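Local coordinates for N-deoxyribosyltransferase (Bacillus psychrosaccharolyticus, PDB 6EVS), which transfers 2'-deoxyribosyl groups between nucleobases and so serves as a biocatalyst for making modified nucleosides, at residues A[2-10]-A[31-40]; A[64-75]-A[94-104]. All coordinates share one frame; numbering follows the deposited sequence.

Contact 1. Residues A[2-10]-A[31-40]; sequences AKIYLASPF and HTVFSPRENQ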
loop_
_atom_site.group_PDB
_atom_site.type_symbol
_atom_site.label_atom_id
_atom_site.label_comp_id
_atom_site.label_asym_id
_atom_site.label_seq_id
_atom_site.Cartn_x
_atom_site.Cartn_y
_atom_site.Cartn_z
ATOM N N ALA A 2 9.808 18.196 10.658
ATOM C CA ALA A 2 8.920 17.207 10.065
ATOM C C ALA A 2 7.529 17.802 9.831
ATOM O O ALA A 2 7.135 18.746 10.525
ATOM C CB ALA A 2 8.817 15.980 10.965
ATOM N N LYS A 3 6.801 17.254 8.855
ATOM C CA LYS A 3 5.381 17.536 8.702
ATOM C C LYS A 3 4.599 16.602 9.620
ATOM O O LYS A 3 4.837 15.385 9.634
ATOM C CB LYS A 3 4.934 17.354 7.248
ATOM C CG LYS A 3 5.803 18.086 6.227
ATOM C CD LYS A 3 5.309 17.840 4.794
ATOM C CE LYS A 3 6.068 16.725 4.090
ATOM N NZ LYS A 3 5.451 16.363 2.762
ATOM N N ILE A 4 3.676 17.166 10.398
ATOM C CA ILE A 4 2.989 16.409 11.437
ATOM C C ILE A 4 1.488 16.592 11.285
ATOM O O ILE A 4 1.005 17.726 11.191
ATOM C CB ILE A 4 3.436 16.841 12.843
ATOM C CG1 ILE A 4 4.939 16.562 13.048
ATOM C CG2 ILE A 4 2.568 16.142 13.897
ATOM C CD1 ILE A 4 5.439 16.963 14.469
ATOM N N TYR A 5 0.754 15.477 11.256
ATOM C CA TYR A 5 -0.701 15.527 11.330
ATOM C C TYR A 5 -1.130 15.401 12.783
ATOM O O TYR A 5 -0.837 14.382 13.417
ATOM C CB TYR A 5 -1.316 14.396 10.510
ATOM C CG TYR A 5 -2.830 14.464 10.407
ATOM C CD1 TYR A 5 -3.449 15.132 9.338
ATOM C CD2 TYR A 5 -3.648 13.870 11.371
ATOM C CE1 TYR A 5 -4.858 15.207 9.247
ATOM C CE2 TYR A 5 -5.033 13.933 11.280
ATOM C CZ TYR A 5 -5.634 14.608 10.229
ATOM O OH TYR A 5 -7.011 14.626 10.152
ATOM N N LEU A 6 -1.877 16.389 13.291
ATOM C CA LEU A 6 -2.270 16.378 14.712
ATOM C C LEU A 6 -3.639 15.717 14.815
ATOM O O LEU A 6 -4.664 16.334 14.498
ATOM C CB LEU A 6 -2.266 17.794 15.267
ATOM C CG LEU A 6 -2.700 17.989 16.713
ATOM C CD1 LEU A 6 -1.861 17.089 17.624
ATOM C CD2 LEU A 6 -2.540 19.453 17.067
ATOM N N ALA A 7 -3.665 14.444 15.217
ATOM C CA ALA A 7 -4.915 13.695 15.364
ATOM C C ALA A 7 -5.445 13.839 16.796
ATOM O O ALA A 7 -4.884 13.271 17.739
ATOM C CB ALA A 7 -4.723 12.217 15.027
ATOM N N SER A 8 -6.580 14.525 16.948
ATOM C CA SER A 8 -7.174 14.711 18.270
ATOM C C SER A 8 -8.603 15.212 18.119
ATOM O O SER A 8 -8.898 15.929 17.157
ATOM C CB SER A 8 -6.376 15.715 19.108
ATOM O OG SER A 8 -7.116 16.076 20.302
ATOM N N PRO A 9 -9.509 14.889 19.041
ATOM C CA PRO A 9 -10.788 15.601 19.077
ATOM C C PRO A 9 -10.555 17.059 19.442
ATOM O O PRO A 9 -9.502 17.431 19.962
ATOM C CB PRO A 9 -11.583 14.867 20.167
ATOM C CG PRO A 9 -10.534 14.280 21.077
ATOM C CD PRO A 9 -9.396 13.892 20.122
ATOM N N PHE A 10 -11.563 17.896 19.161
ATOM C CA PHE A 10 -11.461 19.327 19.456
ATOM C C PHE A 10 -12.852 19.893 19.688
ATOM O O PHE A 10 -13.194 20.977 19.206
ATOM C CB PHE A 10 -10.728 20.093 18.349
ATOM C CG PHE A 10 -11.198 19.773 16.953
ATOM C CD1 PHE A 10 -12.147 20.573 16.325
ATOM C CD2 PHE A 10 -10.678 18.690 16.262
ATOM C CE1 PHE A 10 -12.580 20.296 15.040
ATOM C CE2 PHE A 10 -11.093 18.403 14.972
ATOM C CZ PHE A 10 -12.053 19.206 14.357
ATOM N N HIS A 31 8.316 22.419 13.541
ATOM C CA HIS A 31 7.609 21.476 12.691
ATOM C C HIS A 31 6.442 22.156 11.982
ATOM O O HIS A 31 5.916 23.175 12.435
ATOM C CB HIS A 31 7.110 20.290 13.517
ATOM C CG HIS A 31 8.210 19.540 14.204
ATOM N ND1 HIS A 31 9.162 18.813 13.515
ATOM C CD2 HIS A 31 8.522 19.422 15.518
ATOM C CE1 HIS A 31 10.006 18.273 14.377
ATOM N NE2 HIS A 31 9.640 18.627 15.598
ATOM N N THR A 32 6.040 21.573 10.854
ATOM C CA THR A 32 4.883 22.040 10.100
ATOM C C THR A 32 3.709 21.157 10.495
ATOM O O THR A 32 3.703 19.959 10.208
ATOM C CB THR A 32 5.139 21.994 8.590
ATOM O OG1 THR A 32 6.257 22.827 8.273
ATOM C CG2 THR A 32 3.917 22.504 7.839
ATOM N N VAL A 33 2.728 21.736 11.177
ATOM C CA VAL A 33 1.653 20.969 11.786
ATOM C C VAL A 33 0.354 21.262 11.056
ATOM O O VAL A 33 -0.062 22.426 10.965
ATOM C CB VAL A 33 1.511 21.300 13.279
ATOM C CG1 VAL A 33 0.397 20.461 13.887
ATOM C CG2 VAL A 33 2.845 21.082 13.975
ATOM N N PHE A 34 -0.310 20.211 10.571
ATOM C CA PHE A 34 -1.690 20.337 10.100
ATOM C C PHE A 34 -2.623 20.038 11.265
ATOM O O PHE A 34 -2.614 18.922 11.799
ATOM C CB PHE A 34 -1.992 19.392 8.936
ATOM C CG PHE A 34 -3.425 19.465 8.450
ATOM C CD1 PHE A 34 -3.800 20.413 7.509
ATOM C CD2 PHE A 34 -4.389 18.586 8.936
ATOM C CE1 PHE A 34 -5.116 20.477 7.021
ATOM C CE2 PHE A 34 -5.716 18.654 8.488
ATOM C CZ PHE A 34 -6.081 19.608 7.514
ATOM N N SER A 35 -3.434 21.025 11.649
ATOM C CA SER A 35 -4.328 20.876 12.795
ATOM C C SER A 35 -5.763 20.909 12.305
ATOM O O SER A 35 -6.219 21.958 11.833
ATOM C CB SER A 35 -4.094 21.973 13.834
ATOM O OG SER A 35 -4.902 21.734 14.994
ATOM N N PRO A 36 -6.488 19.792 12.356
ATOM C CA PRO A 36 -7.806 19.733 11.713
ATOM C C PRO A 36 -8.764 20.823 12.147
ATOM O O PRO A 36 -9.610 21.216 11.341
ATOM C CB PRO A 36 -8.319 18.346 12.109
ATOM C CG PRO A 36 -7.023 17.505 12.180
ATOM C CD PRO A 36 -6.027 18.463 12.806
ATOM N N ARG A 37 -8.648 21.334 13.373
ATOM C CA ARG A 37 -9.571 22.362 13.845
ATOM C C ARG A 37 -9.390 23.689 13.108
ATOM O O ARG A 37 -10.333 24.497 13.061
ATOM C CB ARG A 37 -9.396 22.569 15.351
ATOM C CG ARG A 37 -8.211 23.435 15.725
ATOM C CD ARG A 37 -8.149 23.687 17.209
ATOM N NE ARG A 37 -7.009 24.526 17.556
ATOM C CZ ARG A 37 -7.036 25.476 18.477
ATOM N NH1 ARG A 37 -8.160 25.714 19.131
ATOM N NH2 ARG A 37 -5.947 26.186 18.737
ATOM N N GLU A 38 -8.199 23.935 12.547
ATOM C CA GLU A 38 -7.948 25.124 11.743
ATOM C C GLU A 38 -8.405 24.949 10.307
ATOM O O GLU A 38 -8.215 25.863 9.499
ATOM C CB GLU A 38 -6.454 25.480 11.743
ATOM C CG GLU A 38 -5.748 25.423 13.095
ATOM C CD GLU A 38 -4.266 25.764 12.989
ATOM O OE1 GLU A 38 -3.723 26.388 13.924
ATOM O OE2 GLU A 38 -3.641 25.404 11.967
ATOM N N ASN A 39 -8.988 23.801 9.973
ATOM C CA ASN A 39 -9.311 23.438 8.599
ATOM C C ASN A 39 -10.730 22.920 8.513
ATOM O O ASN A 39 -11.025 21.900 7.888
ATOM C CB ASN A 39 -8.277 22.437 8.109
ATOM C CG ASN A 39 -6.902 23.036 8.114
ATOM O OD1 ASN A 39 -6.113 22.806 9.044
ATOM N ND2 ASN A 39 -6.605 23.848 7.097
ATOM N N GLN A 40 -11.644 23.642 9.157
ATOM C CA GLN A 40 -13.066 23.354 9.101
ATOM C C GLN A 40 -13.723 24.017 7.897
ATOM O O GLN A 40 -14.947 23.924 7.742
ATOM C CB GLN A 40 -13.727 23.774 10.429
ATOM C CG GLN A 40 -13.163 22.931 11.594
ATOM C CD GLN A 40 -13.716 23.280 12.961
ATOM O OE1 GLN A 40 -14.853 22.943 13.294
ATOM N NE2 GLN A 40 -12.895 23.923 13.779
#
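The imidazole of His31 is met on two sides by residues 2-10. Ile4 CD1 lies over one face, 4.2 Å from the ring centroid, in a CH-pi contact, while the backbone N of Ala2 comes to the edge, only 1° out of the ring plane, and donates to ND1 at 3.0 Å. With its CG beside the backbone N (chi1 -59°), the His31 ring reaches back to Ala2, and it also meets the ring of Phe129. The Phe10 ring carries Arg37 CB on one face, with the nearest ring carbon, CD1, 3.5 Å away; Gln40 OE1 lies at its edge. The aliphatic CB packs on the ring while the extended chain takes the guanidinium away to a salt bridge with Glu23. Tyr5 and Phe34 point the same way from adjacent strands, their planes 21° apart but slid so far that the centroids stand 5.5 Å from each other; the closest atoms are Tyr5 CE1 and Phe34 CD2. Phe34 stacks instead on His62.

Strands 3-7 and 32-34 are the parallel neighbours of a beta-alpha-beta unit closed by helix 13-28, at one margin of a flavodoxin-like sheet. Ile4 is gripped through both backbone polar atoms: its N donates to Thr32 O at 2.8 Å and its O accepts from Phe34 N at 2.9 Å. Beta-branched Ile4 and Val33 suit the extended chain and fill the face opposite the aromatic pair, where Leu6 CB also packs on Val33 CG1. Beyond the strand, Pro36, which has no N-H, cannot continue the hydrogen-bond ladder; its CD sits 3.0 Å from Leu6 O, and its CG lies against the hydroxyl end of Tyr5, which hydrogen-bonds to Glu85. Gln40 NE2 donates almost straight to Arg37 O, 2.7 Å away, holding the amide beside the Phe10 ring.

Contact 2. Residues A[64-75]-A[94-104]; sequences KWADITFGIIGD and KPVMLFSPTGE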
loop_
_atom_site.group_PDB
_atom_site.type_symbol
_atom_site.label_atom_id
_atom_site.label_comp_id
_atom_site.label_asym_id
_atom_site.label_seq_id
_atom_site.Cartn_x
_atom_site.Cartn_y
_atom_site.Cartn_z
ATOM N N LYS A 64 -1.674 11.716 4.544
ATOM C CA LYS A 64 -0.754 11.218 3.520
ATOM C C LYS A 64 0.426 12.163 3.314
ATOM O O LYS A 64 1.560 11.711 3.077
ATOM C CB LYS A 64 -1.517 11.003 2.217
ATOM C CG LYS A 64 -2.410 9.782 2.251
ATOM C CD LYS A 64 -3.544 9.885 1.249
ATOM C CE LYS A 64 -4.391 8.623 1.292
ATOM N NZ LYS A 64 -5.376 8.538 0.180
ATOM N N TRP A 65 0.176 13.479 3.395
ATOM C CA TRP A 65 1.226 14.489 3.251
ATOM C C TRP A 65 2.207 14.490 4.429
ATOM O O TRP A 65 3.380 14.845 4.259
ATOM C CB TRP A 65 0.548 15.850 3.083
ATOM C CG TRP A 65 1.263 17.123 3.505
ATOM C CD1 TRP A 65 1.943 17.994 2.687
ATOM C CD2 TRP A 65 1.307 17.700 4.830
ATOM N NE1 TRP A 65 2.406 19.067 3.421
ATOM C CE2 TRP A 65 2.036 18.909 4.736
ATOM C CE3 TRP A 65 0.787 17.319 6.080
ATOM C CZ2 TRP A 65 2.287 19.729 5.856
ATOM C CZ3 TRP A 65 1.038 18.138 7.201
ATOM C CH2 TRP A 65 1.785 19.323 7.077
ATOM N N ALA A 66 1.744 14.103 5.616
ATOM C CA ALA A 66 2.536 14.194 6.836
ATOM C C ALA A 66 3.651 13.144 6.863
ATOM O O ALA A 66 3.513 12.055 6.301
ATOM C CB ALA A 66 1.640 13.980 8.058
ATOM N N ASP A 67 4.759 13.487 7.544
ATOM C CA ASP A 67 5.800 12.516 7.899
ATOM C C ASP A 67 5.394 11.657 9.086
ATOM O O ASP A 67 5.739 10.468 9.153
ATOM C CB ASP A 67 7.103 13.240 8.242
ATOM C CG ASP A 67 7.646 14.041 7.064
ATOM O OD1 ASP A 67 7.987 15.244 7.263
ATOM O OD2 ASP A 67 7.658 13.467 5.936
ATOM N N ILE A 68 4.672 12.260 10.035
ATOM C CA ILE A 68 4.385 11.683 11.342
ATOM C C ILE A 68 2.957 12.074 11.706
ATOM O O ILE A 68 2.545 13.218 11.473
ATOM C CB ILE A 68 5.332 12.226 12.433
ATOM C CG1 ILE A 68 6.790 11.844 12.165
ATOM C CG2 ILE A 68 4.855 11.822 13.853
ATOM C CD1 ILE A 68 7.758 12.745 12.908
ATOM N N THR A 69 2.217 11.148 12.293
ATOM C CA THR A 69 0.927 11.453 12.890
ATOM C C THR A 69 1.072 11.501 14.406
ATOM O O THR A 69 1.457 10.506 15.037
ATOM C CB THR A 69 -0.145 10.444 12.514
ATOM O OG1 THR A 69 -0.412 10.546 11.109
ATOM C CG2 THR A 69 -1.473 10.670 13.385
ATOM N N PHE A 70 0.746 12.654 14.997
ATOM C CA PHE A 70 0.848 12.872 16.441
ATOM C C PHE A 70 -0.564 12.893 17.005
ATOM O O PHE A 70 -1.353 13.776 16.663
ATOM C CB PHE A 70 1.581 14.184 16.729
ATOM C CG PHE A 70 1.926 14.392 18.187
ATOM C CD1 PHE A 70 3.230 14.227 18.639
ATOM C CD2 PHE A 70 0.946 14.770 19.101
ATOM C CE1 PHE A 70 3.543 14.409 19.980
ATOM C CE2 PHE A 70 1.262 14.955 20.441
ATOM C CZ PHE A 70 2.563 14.780 20.874
ATOM N N GLY A 71 -0.888 11.922 17.854
ATOM C CA GLY A 71 -2.241 11.747 18.355
ATOM C C GLY A 71 -2.337 12.157 19.812
ATOM O O GLY A 71 -1.350 12.099 20.552
ATOM N N ILE A 72 -3.532 12.588 20.224
ATOM C CA ILE A 72 -3.822 12.865 21.629
ATOM C C ILE A 72 -4.990 11.976 22.045
ATOM O O ILE A 72 -6.082 12.067 21.471
ATOM C CB ILE A 72 -4.143 14.348 21.871
ATOM C CG1 ILE A 72 -2.973 15.224 21.413
ATOM C CG2 ILE A 72 -4.511 14.590 23.364
ATOM C CD1 ILE A 72 -3.281 16.712 21.420
ATOM N N ILE A 73 -4.744 11.076 22.991
ATOM C CA ILE A 73 -5.765 10.157 23.466
ATOM C C ILE A 73 -5.854 10.345 24.966
ATOM O O ILE A 73 -4.847 10.194 25.670
ATOM C CB ILE A 73 -5.446 8.697 23.103
ATOM C CG1 ILE A 73 -5.621 8.456 21.599
ATOM C CG2 ILE A 73 -6.324 7.742 23.909
ATOM C CD1 ILE A 73 -7.046 8.362 21.141
ATOM N N GLY A 74 -7.036 10.705 25.446
ATOM C CA GLY A 74 -7.241 10.953 26.860
ATOM C C GLY A 74 -8.480 10.242 27.370
ATOM O O GLY A 74 -8.787 9.110 26.987
ATOM N N ASP A 75 -9.192 10.939 28.247
ATOM C CA ASP A 75 -10.363 10.447 28.970
ATOM C C ASP A 75 -11.652 10.837 28.266
ATOM O O ASP A 75 -12.607 11.274 28.904
ATOM C CB ASP A 75 -10.347 11.003 30.388
ATOM C CG ASP A 75 -10.080 9.950 31.421
ATOM O OD1 ASP A 75 -10.056 8.765 31.038
ATOM O OD2 ASP A 75 -9.923 10.297 32.617
ATOM N N LYS A 94 2.986 5.811 8.379
ATOM C CA LYS A 94 3.401 7.006 9.103
ATOM C C LYS A 94 3.740 6.629 10.539
ATOM O O LYS A 94 2.899 6.025 11.219
ATOM C CB LYS A 94 2.286 8.049 9.117
ATOM C CG LYS A 94 1.678 8.242 7.761
ATOM C CD LYS A 94 2.685 8.863 6.875
ATOM C CE LYS A 94 2.021 9.350 5.556
ATOM N NZ LYS A 94 3.133 9.779 4.661
ATOM N N PRO A 95 4.936 6.958 11.039
ATOM C CA PRO A 95 5.212 6.716 12.463
ATOM C C PRO A 95 4.176 7.439 13.319
ATOM O O PRO A 95 3.836 8.597 13.064
ATOM C CB PRO A 95 6.619 7.281 12.654
ATOM C CG PRO A 95 7.292 7.005 11.304
ATOM C CD PRO A 95 6.154 7.366 10.308
ATOM N N VAL A 96 3.631 6.735 14.301
ATOM C CA VAL A 96 2.614 7.304 15.177
ATOM C C VAL A 96 3.251 7.682 16.504
ATOM O O VAL A 96 3.859 6.839 17.169
ATOM C CB VAL A 96 1.441 6.333 15.394
ATOM C CG1 VAL A 96 0.571 6.827 16.542
ATOM C CG2 VAL A 96 0.630 6.194 14.132
ATOM N N MET A 97 3.099 8.947 16.891
ATOM C CA MET A 97 3.404 9.406 18.233
ATOM C C MET A 97 2.107 9.683 18.983
ATOM O O MET A 97 1.139 10.187 18.407
ATOM C CB MET A 97 4.281 10.661 18.229
ATOM C CG MET A 97 5.739 10.407 17.750
ATOM S SD MET A 97 6.426 11.963 17.196
ATOM C CE MET A 97 7.406 12.594 18.513
ATOM N N LEU A 98 2.087 9.355 20.268
ATOM C CA LEU A 98 0.862 9.463 21.046
ATOM C C LEU A 98 1.158 10.173 22.356
ATOM O O LEU A 98 2.170 9.900 23.012
ATOM C CB LEU A 98 0.247 8.077 21.299
ATOM C CG LEU A 98 -1.206 8.026 21.783
ATOM C CD1 LEU A 98 -2.157 8.388 20.655
ATOM C CD2 LEU A 98 -1.546 6.653 22.354
ATOM N N PHE A 99 0.273 11.097 22.718
ATOM C CA PHE A 99 0.339 11.821 23.972
ATOM C C PHE A 99 -0.939 11.533 24.749
ATOM O O PHE A 99 -2.041 11.684 24.215
ATOM C CB PHE A 99 0.507 13.333 23.739
ATOM C CG PHE A 99 0.608 14.132 25.019
ATOM C CD1 PHE A 99 -0.521 14.656 25.608
ATOM C CD2 PHE A 99 1.837 14.345 25.628
ATOM C CE1 PHE A 99 -0.434 15.374 26.797
ATOM C CE2 PHE A 99 1.929 15.068 26.816
ATOM C CZ PHE A 99 0.798 15.583 27.392
ATOM N N SER A 100 -0.804 11.106 25.998
ATOM C CA SER A 100 -2.006 10.849 26.798
ATOM C C SER A 100 -2.036 11.794 27.990
ATOM O O SER A 100 -1.169 11.690 28.878
ATOM C CB SER A 100 -2.072 9.385 27.256
ATOM O OG SER A 100 -3.179 9.140 28.116
ATOM N N PRO A 101 -2.987 12.728 28.051
ATOM C CA PRO A 101 -3.038 13.655 29.201
ATOM C C PRO A 101 -3.361 12.970 30.522
ATOM O O PRO A 101 -3.115 13.560 31.583
ATOM C CB PRO A 101 -4.148 14.651 28.808
ATOM C CG PRO A 101 -4.321 14.494 27.316
ATOM C CD PRO A 101 -3.990 13.058 27.021
ATOM N N THR A 102 -3.895 11.748 30.493
ATOM C CA THR A 102 -4.352 11.061 31.699
ATOM C C THR A 102 -3.425 9.952 32.169
ATOM O O THR A 102 -3.424 9.634 33.355
ATOM C CB THR A 102 -5.743 10.457 31.464
ATOM O OG1 THR A 102 -5.614 9.231 30.727
ATOM C CG2 THR A 102 -6.606 11.417 30.663
ATOM N N GLY A 103 -2.652 9.344 31.271
ATOM C CA GLY A 103 -1.837 8.208 31.647
ATOM C C GLY A 103 -2.610 6.943 31.943
ATOM O O GLY A 103 -2.077 6.046 32.601
ATOM N N GLU A 104 -3.851 6.835 31.472
ATOM C CA GLU A 104 -4.660 5.653 31.724
ATOM C C GLU A 104 -4.299 4.529 30.755
ATOM O O GLU A 104 -3.430 4.670 29.890
ATOM C CB GLU A 104 -6.137 5.997 31.624
ATOM C CG GLU A 104 -6.648 6.674 32.856
ATOM C CD GLU A 104 -8.002 7.275 32.636
ATOM O OE1 GLU A 104 -8.743 6.737 31.788
ATOM O OE2 GLU A 104 -8.331 8.271 33.313
#
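Phe70 and Met97 meet on one face of the central parallel pair, strands 68-72 and 96-99, which with helix 80-91 form a beta-alpha-beta unit of a flavodoxin-like, doubly wound domain. The two side chains lean across each other, Met97 CB resting 3.7 Å from Phe70 CD1, and the sulfur lies at the ring edge rather than over a face: SD is 5.5 Å from the centroid, a Met-aromatic contact. The flexible, unbranched methionine can also lay SD against Ile68 CG2 while touching Phe118 and Phe129. Phe70 and Phe99 run alongside each other in the same direction, yet it is Phe99 CB that touches CE2 and CZ of Phe70. With CG anti to the backbone N (chi1 -179°), the Phe99 ring swings away to stack on Trp121. Further along this face, the side chains of Ile72 and Pro101 cross at about a right angle, CG2 against CG.

On the other face, Thr69, Val96 and Leu98 turn toward Leu86 of helix 80-91. Leu98 CD1 curls back over Gly71, whose missing side chain suits so close a passage, and ends 3.6 Å from Ile73 CG1. Between the two faces the N-H and C=O groups of the strands bond in alternation, the shortest link being Gly71 N to Met97 O at 2.7 Å.

Lys94 works at the start of the pair. Bent at chi2 (-67°), it carries NZ to two carbonyls where helix 49-65 ends: Ala66 O is met nearly end-on at 2.8 Å, whereas Lys64 O is approached from above its carbonyl plane. A lysine suits this place, since the carbonyl end of the helix would probably favour its positive charge. At the opposite end Ser100 joins the chains: its OG donates to Ile73 O at 3.1 Å and, in an ST motif, accepts from Gly103 N at 3.2 Å.

Both contacts bind neighbouring strands of one parallel sheet, and strands 3-7 and 68-72 lie side by side between them, sharing backbone bonds such as Ala7 N to Phe70 O. Contact 2 is the more central and buried; contact 1, at the margin where strand 32-34 is outermost within the chain, is only partly buried. Their chemistry follows: both carry aromatic and aliphatic side chains, but contact 1 adds imidazole and partly exposed arginine and glutamine to a short pairing, whereas contact 2 has the longer pairing, with apolar residues, methionine included, on both faces. Each contact sends a lysine to the end of helix 49-65: Lys3 bonds to Trp65 O, Lys94 to the carbonyls of Lys64 and Ala66.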